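Local coordinates for NAD(P)-dependent oxidoreductase (Pseudomonas putida, PDB 7A3W) that catalyses NADPH-dependent imine reduction, acting as a multifunctional biocatalyst for conjugate reduction and reductive amination, at the interface of chains A and B. Coordinates in Å, arbitrary orientation; residue numbers count along the deposited sequence, not the author numbering. Chains: chain A/B, NAD(P)-dependent oxidoreductase.

Contact 1: the interface of chains A and B. Residues chain A 175, 178-180, 182-183; chain B 194, 197-198, 208, 211-212.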
loop_
_atom_site.group_PDB
_atom_site.type_symbol
_atom_site.label_atom_id
_atom_site.label_comp_id
_atom_site.label_asym_id
_atom_site.label_seq_id
_atom_site.Cartn_x
_atom_site.Cartn_y
_atom_site.Cartn_z
ATOM N N PRO A 175 -1.681 -16.450 -11.870
ATOM C CA PRO A 175 -2.719 -15.782 -11.087
ATOM C C PRO A 175 -2.182 -15.125 -9.814
ATOM O O PRO A 175 -2.601 -14.027 -9.487
ATOM C CB PRO A 175 -3.737 -16.886 -10.813
ATOM C CG PRO A 175 -3.491 -17.897 -11.926
ATOM C CD PRO A 175 -1.989 -17.872 -12.096
ATOM N N LEU A 178 -0.198 -11.992 -10.901
ATOM C CA LEU A 178 -1.081 -10.883 -11.295
ATOM C C LEU A 178 -1.828 -10.341 -10.059
ATOM O O LEU A 178 -2.018 -9.095 -9.978
ATOM C CB LEU A 178 -2.024 -11.368 -12.395
ATOM C CG LEU A 178 -1.373 -11.763 -13.726
ATOM C CD1 LEU A 178 -2.404 -12.320 -14.691
ATOM C CD2 LEU A 178 -0.647 -10.598 -14.394
ATOM N N ALA A 179 -2.190 -11.194 -9.091
ATOM C CA ALA A 179 -2.879 -10.777 -7.846
ATOM C C ALA A 179 -1.950 -9.884 -7.018
ATOM O O ALA A 179 -2.402 -8.827 -6.503
ATOM C CB ALA A 179 -3.355 -11.958 -7.027
ATOM N N LEU A 180 -0.687 -10.269 -6.879
ATOM C CA LEU A 180 0.276 -9.452 -6.114
ATOM C C LEU A 180 0.535 -8.106 -6.812
ATOM O O LEU A 180 0.641 -7.095 -6.112
ATOM C CB LEU A 180 1.559 -10.251 -5.937
ATOM C CG LEU A 180 1.435 -11.478 -5.040
ATOM C CD1 LEU A 180 2.693 -12.343 -5.154
ATOM C CD2 LEU A 180 1.162 -11.090 -3.589
ATOM N N ALA A 182 -1.740 -6.636 -8.774
ATOM C CA ALA A 182 -3.014 -5.907 -8.583
ATOM C C ALA A 182 -2.901 -5.097 -7.295
ATOM O O ALA A 182 -3.183 -3.895 -7.298
ATOM C CB ALA A 182 -4.188 -6.843 -8.545
ATOM N N PHE A 183 -2.419 -5.741 -6.231
ATOM C CA PHE A 183 -2.179 -5.108 -4.932
ATOM C C PHE A 183 -1.133 -4.013 -5.111
ATOM O O PHE A 183 -1.391 -2.848 -4.735
ATOM C CB PHE A 183 -1.757 -6.179 -3.924
ATOM C CG PHE A 183 -1.145 -5.653 -2.662
ATOM C CD1 PHE A 183 -1.612 -4.498 -2.043
ATOM C CD2 PHE A 183 -0.067 -6.307 -2.097
ATOM C CE1 PHE A 183 -1.018 -4.025 -0.886
ATOM C CE2 PHE A 183 0.541 -5.804 -0.959
ATOM C CZ PHE A 183 0.056 -4.677 -0.343
ATOM N N GLY B 194 -6.543 -7.809 -4.921
ATOM C CA GLY B 194 -5.588 -8.910 -5.144
ATOM C C GLY B 194 -5.962 -10.184 -4.394
ATOM O O GLY B 194 -5.870 -11.282 -4.982
ATOM N N LEU B 197 -8.718 -11.896 -6.257
ATOM C CA LEU B 197 -8.188 -12.591 -7.462
ATOM C C LEU B 197 -7.483 -13.879 -7.030
ATOM O O LEU B 197 -7.737 -14.948 -7.627
ATOM C CB LEU B 197 -7.252 -11.660 -8.241
ATOM C CG LEU B 197 -6.728 -12.221 -9.574
ATOM C CD1 LEU B 197 -7.878 -12.593 -10.499
ATOM C CD2 LEU B 197 -5.835 -11.210 -10.278
ATOM N N ALA B 198 -6.627 -13.823 -6.017
ATOM C CA ALA B 198 -5.860 -15.013 -5.579
ATOM C C ALA B 198 -6.828 -16.125 -5.164
ATOM O O ALA B 198 -6.674 -17.280 -5.598
ATOM C CB ALA B 198 -4.956 -14.652 -4.450
ATOM N N PHE B 208 -2.183 -15.877 0.576
ATOM C CA PHE B 208 -1.963 -14.527 -0.009
ATOM C C PHE B 208 -1.360 -13.581 1.037
ATOM O O PHE B 208 -0.465 -12.807 0.698
ATOM C CB PHE B 208 -3.263 -13.985 -0.591
ATOM C CG PHE B 208 -3.050 -12.740 -1.404
ATOM C CD1 PHE B 208 -2.449 -12.813 -2.655
ATOM C CD2 PHE B 208 -3.429 -11.502 -0.906
ATOM C CE1 PHE B 208 -2.274 -11.666 -3.406
ATOM C CE2 PHE B 208 -3.244 -10.365 -1.668
ATOM C CZ PHE B 208 -2.667 -10.451 -2.898
ATOM N N LEU B 211 2.388 -14.156 1.198
ATOM C CA LEU B 211 3.123 -13.599 0.028
ATOM C C LEU B 211 3.106 -12.054 0.045
ATOM O O LEU B 211 3.953 -11.427 -0.637
ATOM C CB LEU B 211 2.456 -14.103 -1.256
ATOM C CG LEU B 211 2.601 -15.599 -1.504
ATOM C CD1 LEU B 211 1.658 -16.055 -2.605
ATOM C CD2 LEU B 211 4.045 -15.959 -1.822
ATOM N N SER B 212 2.178 -11.443 0.770
ATOM C CA SER B 212 1.941 -9.981 0.683
ATOM C C SER B 212 3.209 -9.196 1.014
ATOM O O SER B 212 3.472 -8.190 0.378
ATOM C CB SER B 212 0.763 -9.574 1.501
ATOM O OG SER B 212 -0.418 -10.062 0.885
#
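A:Ala179 and A:Leu180 meet B:Gly194, B:Leu197 and B:Phe208 in an apolar patch of the subunit interface, where no nitrogen or oxygen of one chain comes within bonding reach of the other. The B:Gly194 O lies against the flank of the A:Ala179 methyl, 3.3 Å from CB, a van der Waals contact. The same CB lies 3.8 Å from CE1 of B:Phe208 and also faces the methyl of B:Ala198. On the other flank, the CD2 branch of B:Leu197 rests against the A:Ala179 backbone, 3.9 Å from its CA; with CG anti to the backbone N (chi1 -175°), this leucine runs nearly square to the helix of chain A and brings CD2 onto its backbone.

A:Leu180 uses its CD2 branch, which comes 3.5 Å from CE1 of B:Phe208 and 4.0 Å from CB of B:Leu211. The leucine and phenylalanine side chains run past each other in opposite directions, and the branch touches the ring near CE1 and CZ. One face of that ring carries the B:Gly194 O, 3.9 Å above the plane and displaced toward the rim. In the second shell, within chain B, B:Ser212 OG donates to B:Phe208 O at 2.8 Å, tying successive turns of the helix.

In the fold, helix 173-200 of chain A packs here on helices 173-200 and 205-232 of chain B.

Contact 2: the interface of chains A and B. Residues chain A 127, 129, 184, 187-188; chain B 215, 218-219, 222.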
loop_
_atom_site.group_PDB
_atom_site.type_symbol
_atom_site.label_atom_id
_atom_site.label_comp_id
_atom_site.label_asym_id
_atom_site.label_seq_id
_atom_site.Cartn_x
_atom_site.Cartn_y
_atom_site.Cartn_z
ATOM N N MET A 127 9.310 -10.139 -9.285
ATOM C CA MET A 127 8.635 -9.290 -8.263
ATOM C C MET A 127 9.561 -8.137 -7.828
ATOM O O MET A 127 9.843 -7.944 -6.591
ATOM C CB MET A 127 8.185 -10.146 -7.077
ATOM C CG MET A 127 7.543 -11.500 -7.479
ATOM S SD MET A 127 6.226 -11.314 -8.725
ATOM C CE MET A 127 4.982 -10.343 -7.874
ATOM N N TYR A 129 11.869 -4.348 -9.754
ATOM C CA TYR A 129 12.452 -3.596 -10.889
ATOM C C TYR A 129 13.876 -4.098 -11.129
ATOM O O TYR A 129 14.471 -4.764 -10.272
ATOM C CB TYR A 129 12.410 -2.096 -10.598
ATOM C CG TYR A 129 11.024 -1.514 -10.601
ATOM C CD1 TYR A 129 10.413 -1.223 -11.805
ATOM C CD2 TYR A 129 10.320 -1.272 -9.433
ATOM C CE1 TYR A 129 9.137 -0.704 -11.859
ATOM C CE2 TYR A 129 9.030 -0.766 -9.468
ATOM C CZ TYR A 129 8.458 -0.432 -10.685
ATOM O OH TYR A 129 7.205 0.095 -10.763
ATOM N N TYR A 184 0.045 -4.366 -5.645
ATOM C CA TYR A 184 1.176 -3.412 -5.678
ATOM C C TYR A 184 0.805 -2.135 -6.440
ATOM O O TYR A 184 1.000 -1.032 -5.885
ATOM C CB TYR A 184 2.434 -4.015 -6.288
ATOM C CG TYR A 184 3.561 -3.017 -6.308
ATOM C CD1 TYR A 184 3.751 -2.157 -7.369
ATOM C CD2 TYR A 184 4.426 -2.902 -5.239
ATOM C CE1 TYR A 184 4.775 -1.221 -7.382
ATOM C CE2 TYR A 184 5.465 -1.996 -5.244
ATOM C CZ TYR A 184 5.656 -1.155 -6.318
ATOM O OH TYR A 184 6.632 -0.210 -6.330
ATOM N N ALA A 187 -1.976 -0.010 -4.872
ATOM C CA ALA A 187 -1.357 0.668 -3.735
ATOM C C ALA A 187 -0.462 1.834 -4.177
ATOM O O ALA A 187 -0.432 2.877 -3.495
ATOM C CB ALA A 187 -0.601 -0.342 -2.906
ATOM N N PHE A 188 0.278 1.662 -5.269
ATOM C CA PHE A 188 1.218 2.692 -5.763
ATOM C C PHE A 188 0.401 3.862 -6.286
ATOM O O PHE A 188 0.760 5.007 -5.976
ATOM C CB PHE A 188 2.183 2.144 -6.816
ATOM C CG PHE A 188 3.245 3.136 -7.195
ATOM C CD1 PHE A 188 4.281 3.448 -6.322
ATOM C CD2 PHE A 188 3.198 3.793 -8.406
ATOM C CE1 PHE A 188 5.240 4.382 -6.656
ATOM C CE2 PHE A 188 4.166 4.726 -8.733
ATOM C CZ PHE A 188 5.179 5.030 -7.858
ATOM N N MET B 215 5.371 -7.704 -1.756
ATOM C CA MET B 215 4.894 -6.477 -2.425
ATOM C C MET B 215 4.917 -5.284 -1.451
ATOM O O MET B 215 5.139 -4.198 -1.905
ATOM C CB MET B 215 3.500 -6.667 -3.030
ATOM C CG MET B 215 3.412 -7.899 -3.894
ATOM S SD MET B 215 4.781 -8.168 -5.066
ATOM C CE MET B 215 4.362 -6.992 -6.357
ATOM N N MET B 218 8.451 -4.283 -1.641
ATOM C CA MET B 218 8.647 -3.609 -2.953
ATOM C C MET B 218 8.059 -2.195 -2.889
ATOM O O MET B 218 8.694 -1.278 -3.433
ATOM C CB MET B 218 7.999 -4.377 -4.102
ATOM C CG MET B 218 8.236 -3.768 -5.489
ATOM S SD MET B 218 7.775 -5.011 -6.722
ATOM C CE MET B 218 7.693 -4.052 -8.237
ATOM N N LEU B 219 6.917 -2.006 -2.229
ATOM C CA LEU B 219 6.228 -0.691 -2.178
ATOM C C LEU B 219 7.024 0.272 -1.286
ATOM O O LEU B 219 7.175 1.447 -1.639
ATOM C CB LEU B 219 4.792 -0.873 -1.699
ATOM C CG LEU B 219 3.957 0.410 -1.653
ATOM C CD1 LEU B 219 3.784 0.989 -3.054
ATOM C CD2 LEU B 219 2.585 0.143 -1.042
ATOM N N GLY B 222 9.703 1.258 -3.593
ATOM C CA GLY B 222 9.110 2.017 -4.721
ATOM C C GLY B 222 8.736 3.445 -4.331
ATOM O O GLY B 222 8.847 4.353 -5.176
#
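A:Tyr184 lies against B:Met218 and B:Leu219 in a helix-to-helix interface of apolar character, lacking any polar pair within bonding reach across it, that helps join the two identical subunits of the deposited dimer. Helix 173-200 of chain A supplies A:Tyr184, A:Ala187 and A:Phe188, A:Met127 ends strand 120-127 and A:Tyr129 lies in the loop after it; helix 205-232 of chain B supplies all the opposing residues.

The tyrosine hides 71 Å² against chain B. Its CG is anti to the backbone N (chi1 180°), which directs the ring onto the partner helix, where its CE2 edge comes 3.4 Å from CA of B:Leu219. The B:Leu219 N and the B:Met215 O lie at this edge in the plane of the ring, so the phenol is set edge-on to the backbone. B:Met218 crosses it at about a right angle: CG is 3.3 Å from CE2, while the terminal CE lies 4.0 Å above one ring face, offset toward the rim. The methionine is extended beyond CG, with chi2 and chi3 both 166°, and this carries CE on to A:Tyr129, 3.8 Å from its CE2.

B:Met215 is instead bent at chi2 and chi3, and its CE meets the A:Tyr184 CB at 3.5 Å. On the far flank the CD2 branch of B:Leu219 touches the A:Ala187 methyl. Opposite, the CE methyl of A:Met127 meets the B:Met215 sulfur, SD, at 3.6 Å, the two bent chains crossing at a slant.

Contact 3: the interface of chains A and B. Residues chain A 218-219, 222, 240, 245, 286; chain B 127-129, 181, 184-185.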
loop_
_atom_site.group_PDB
_atom_site.type_symbol
_atom_site.label_atom_id
_atom_site.label_comp_id
_atom_site.label_asym_id
_atom_site.label_seq_id
_atom_site.Cartn_x
_atom_site.Cartn_y
_atom_site.Cartn_z
ATOM N N MET A 218 1.397 0.437 9.162
ATOM C CA MET A 218 -0.030 0.195 9.512
ATOM C C MET A 218 -0.621 -0.832 8.527
ATOM O O MET A 218 -1.388 -1.687 8.968
ATOM C CB MET A 218 -0.839 1.489 9.487
ATOM C CG MET A 218 -2.303 1.318 9.858
ATOM S SD MET A 218 -3.076 2.937 10.065
ATOM C CE MET A 218 -4.807 2.463 10.136
ATOM N N LEU A 219 -0.244 -0.785 7.249
ATOM C CA LEU A 219 -0.808 -1.679 6.207
ATOM C C LEU A 219 -0.255 -3.104 6.374
ATOM O O LEU A 219 -0.981 -4.057 6.217
ATOM C CB LEU A 219 -0.489 -1.103 4.825
ATOM C CG LEU A 219 -1.072 -1.885 3.647
ATOM C CD1 LEU A 219 -2.598 -1.940 3.697
ATOM C CD2 LEU A 219 -0.609 -1.289 2.329
ATOM N N GLY A 222 -2.433 -4.239 9.072
ATOM C CA GLY A 222 -3.810 -4.301 8.532
ATOM C C GLY A 222 -4.046 -5.534 7.653
ATOM O O GLY A 222 -5.166 -6.121 7.704
ATOM N N ALA A 240 -13.326 -0.553 14.433
ATOM C CA ALA A 240 -13.892 0.522 13.595
ATOM C C ALA A 240 -14.925 -0.090 12.660
ATOM O O ALA A 240 -14.667 -1.170 12.151
ATOM C CB ALA A 240 -12.807 1.201 12.816
ATOM N N HIS A 245 -15.461 4.264 8.665
ATOM C CA HIS A 245 -14.501 4.329 7.535
ATOM C C HIS A 245 -15.073 5.217 6.440
ATOM O O HIS A 245 -14.340 6.077 5.919
ATOM C CB HIS A 245 -14.171 2.931 6.987
ATOM C CG HIS A 245 -13.157 2.199 7.793
ATOM N ND1 HIS A 245 -13.501 1.388 8.857
ATOM C CD2 HIS A 245 -11.820 2.106 7.676
ATOM C CE1 HIS A 245 -12.396 0.848 9.370
ATOM N NE2 HIS A 245 -11.373 1.253 8.660
ATOM N N ILE A 286 -13.772 -3.463 8.631
ATOM C CA ILE A 286 -13.439 -3.112 7.222
ATOM C C ILE A 286 -13.068 -4.374 6.440
ATOM O O ILE A 286 -13.277 -4.377 5.230
ATOM C CB ILE A 286 -12.350 -2.012 7.166
ATOM C CG1 ILE A 286 -12.262 -1.360 5.785
ATOM C CG2 ILE A 286 -11.005 -2.530 7.650
ATOM C CD1 ILE A 286 -13.476 -0.564 5.406
ATOM N N MET B 127 -3.083 7.587 13.691
ATOM C CA MET B 127 -2.585 6.775 12.555
ATOM C C MET B 127 -2.541 5.291 12.970
ATOM O O MET B 127 -1.502 4.623 12.790
ATOM C CB MET B 127 -1.213 7.298 12.105
ATOM C CG MET B 127 -1.131 8.843 11.992
ATOM S SD MET B 127 -2.569 9.599 11.092
ATOM C CE MET B 127 -2.271 9.034 9.423
ATOM N N CYS B 128 -3.668 4.769 13.440
ATOM C CA CYS B 128 -3.778 3.366 13.918
ATOM C C CYS B 128 -5.226 3.020 14.241
ATOM O O CYS B 128 -6.084 3.919 14.286
ATOM C CB CYS B 128 -2.906 3.100 15.150
ATOM S SG CYS B 128 -3.497 3.887 16.675
ATOM N N TYR B 129 -5.469 1.734 14.470
ATOM C CA TYR B 129 -6.733 1.228 15.052
ATOM C C TYR B 129 -6.582 1.208 16.566
ATOM O O TYR B 129 -5.448 1.266 17.091
ATOM C CB TYR B 129 -7.070 -0.146 14.469
ATOM C CG TYR B 129 -7.478 -0.102 13.019
ATOM C CD1 TYR B 129 -8.756 0.302 12.680
ATOM C CD2 TYR B 129 -6.613 -0.444 11.991
ATOM C CE1 TYR B 129 -9.181 0.327 11.365
ATOM C CE2 TYR B 129 -7.003 -0.337 10.657
ATOM C CZ TYR B 129 -8.303 -0.003 10.353
ATOM O OH TYR B 129 -8.743 0.078 9.068
ATOM N N TYR B 181 -4.148 8.815 4.710
ATOM C CA TYR B 181 -5.287 7.873 4.715
ATOM C C TYR B 181 -5.811 7.665 3.296
ATOM O O TYR B 181 -6.308 6.579 3.034
ATOM C CB TYR B 181 -6.338 8.308 5.733
ATOM C CG TYR B 181 -6.065 7.737 7.104
ATOM C CD1 TYR B 181 -6.093 6.368 7.289
ATOM C CD2 TYR B 181 -5.852 8.548 8.213
ATOM C CE1 TYR B 181 -5.821 5.814 8.535
ATOM C CE2 TYR B 181 -5.661 8.009 9.476
ATOM C CZ TYR B 181 -5.661 6.631 9.639
ATOM O OH TYR B 181 -5.491 6.050 10.870
ATOM N N TYR B 184 -3.406 4.992 2.467
ATOM C CA TYR B 184 -3.659 3.757 3.252
ATOM C C TYR B 184 -4.871 2.999 2.717
ATOM O O TYR B 184 -4.742 1.795 2.436
ATOM C CB TYR B 184 -3.865 4.016 4.738
ATOM C CG TYR B 184 -4.074 2.723 5.480
ATOM C CD1 TYR B 184 -3.004 2.019 5.985
ATOM C CD2 TYR B 184 -5.347 2.209 5.674
ATOM C CE1 TYR B 184 -3.187 0.834 6.674
ATOM C CE2 TYR B 184 -5.549 1.022 6.367
ATOM C CZ TYR B 184 -4.458 0.343 6.887
ATOM O OH TYR B 184 -4.589 -0.855 7.523
ATOM N N PHE B 185 -6.009 3.670 2.521
ATOM C CA PHE B 185 -7.258 2.949 2.179
ATOM C C PHE B 185 -7.297 2.619 0.682
ATOM O O PHE B 185 -7.843 1.533 0.327
ATOM C CB PHE B 185 -8.494 3.655 2.723
ATOM C CG PHE B 185 -8.663 3.370 4.189
ATOM C CD1 PHE B 185 -8.783 2.060 4.649
ATOM C CD2 PHE B 185 -8.605 4.396 5.115
ATOM C CE1 PHE B 185 -8.865 1.779 6.000
ATOM C CE2 PHE B 185 -8.682 4.110 6.474
ATOM C CZ PHE B 185 -8.809 2.808 6.913
#
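Helical backbone at A:Met218 faces helical backbone at B:Tyr184, while B:Tyr129 sits in an extended loop conformation that carries its ring across to A:His245. The phenol OH of B:Tyr129 and NE2 of A:His245 form a hydrogen bond of 2.9 Å, nearly straight at 167° at the hydrogen; which group donates is not decided. The two side chains cross at about a right angle, with the imidazole CE1 at the edge of the tyrosine ring and in its plane.

Two further groups constrain the imidazole. Its edge points at the face of the B:Phe185 ring, the centroids 5.0 Å apart and the planes at 86°. A:Ile286 of the same chain lies over one imidazole face, toward its rim, with CB 3.6 Å above the plane, and sets its CG2 methyl 3.7 Å from the B:Tyr129 OH. B:Phe185 is backed in turn by B:Tyr184, whose CD2 lies over the centre of its ring.

A:Met218 hides 104 Å² here. With CG anti to the backbone N (chi1 -179°), its extended chain ends between aromatic groups, CE lying 3.6 Å from CE2 of B:Tyr129 and 3.8 Å from CE1 of B:Tyr181. Its SD passes the backbone of B:Met127 and B:Cys128.

In the fold, chain A contributes helices 205-232 and 242-258, the loop with A:Ala240 and the 3-10 helix 286-288, and chain B contributes helix 173-200 and the loop at residues 127-129.

Contacts 1 and 2 are neighbours, their C-alpha centres about 12 Å apart, and both pair helix 173-200 of chain A with helix 205-232 of chain B. The C-alpha centre of contact 3 is about 20 Å from that of contact 1 and about 19 Å from that of contact 2, with the chains exchanged: residues 127, 129, 184, 218, 219 and 222 recur there, so contacts 2 and 3 overlap in part as two-fold mates. Contact 3 extends that shared core to helix 242-258. Because A:Ala240 of contact 3 also lines an NADPH pocket, the dimer probably brings elements of both subunits to each cofactor site.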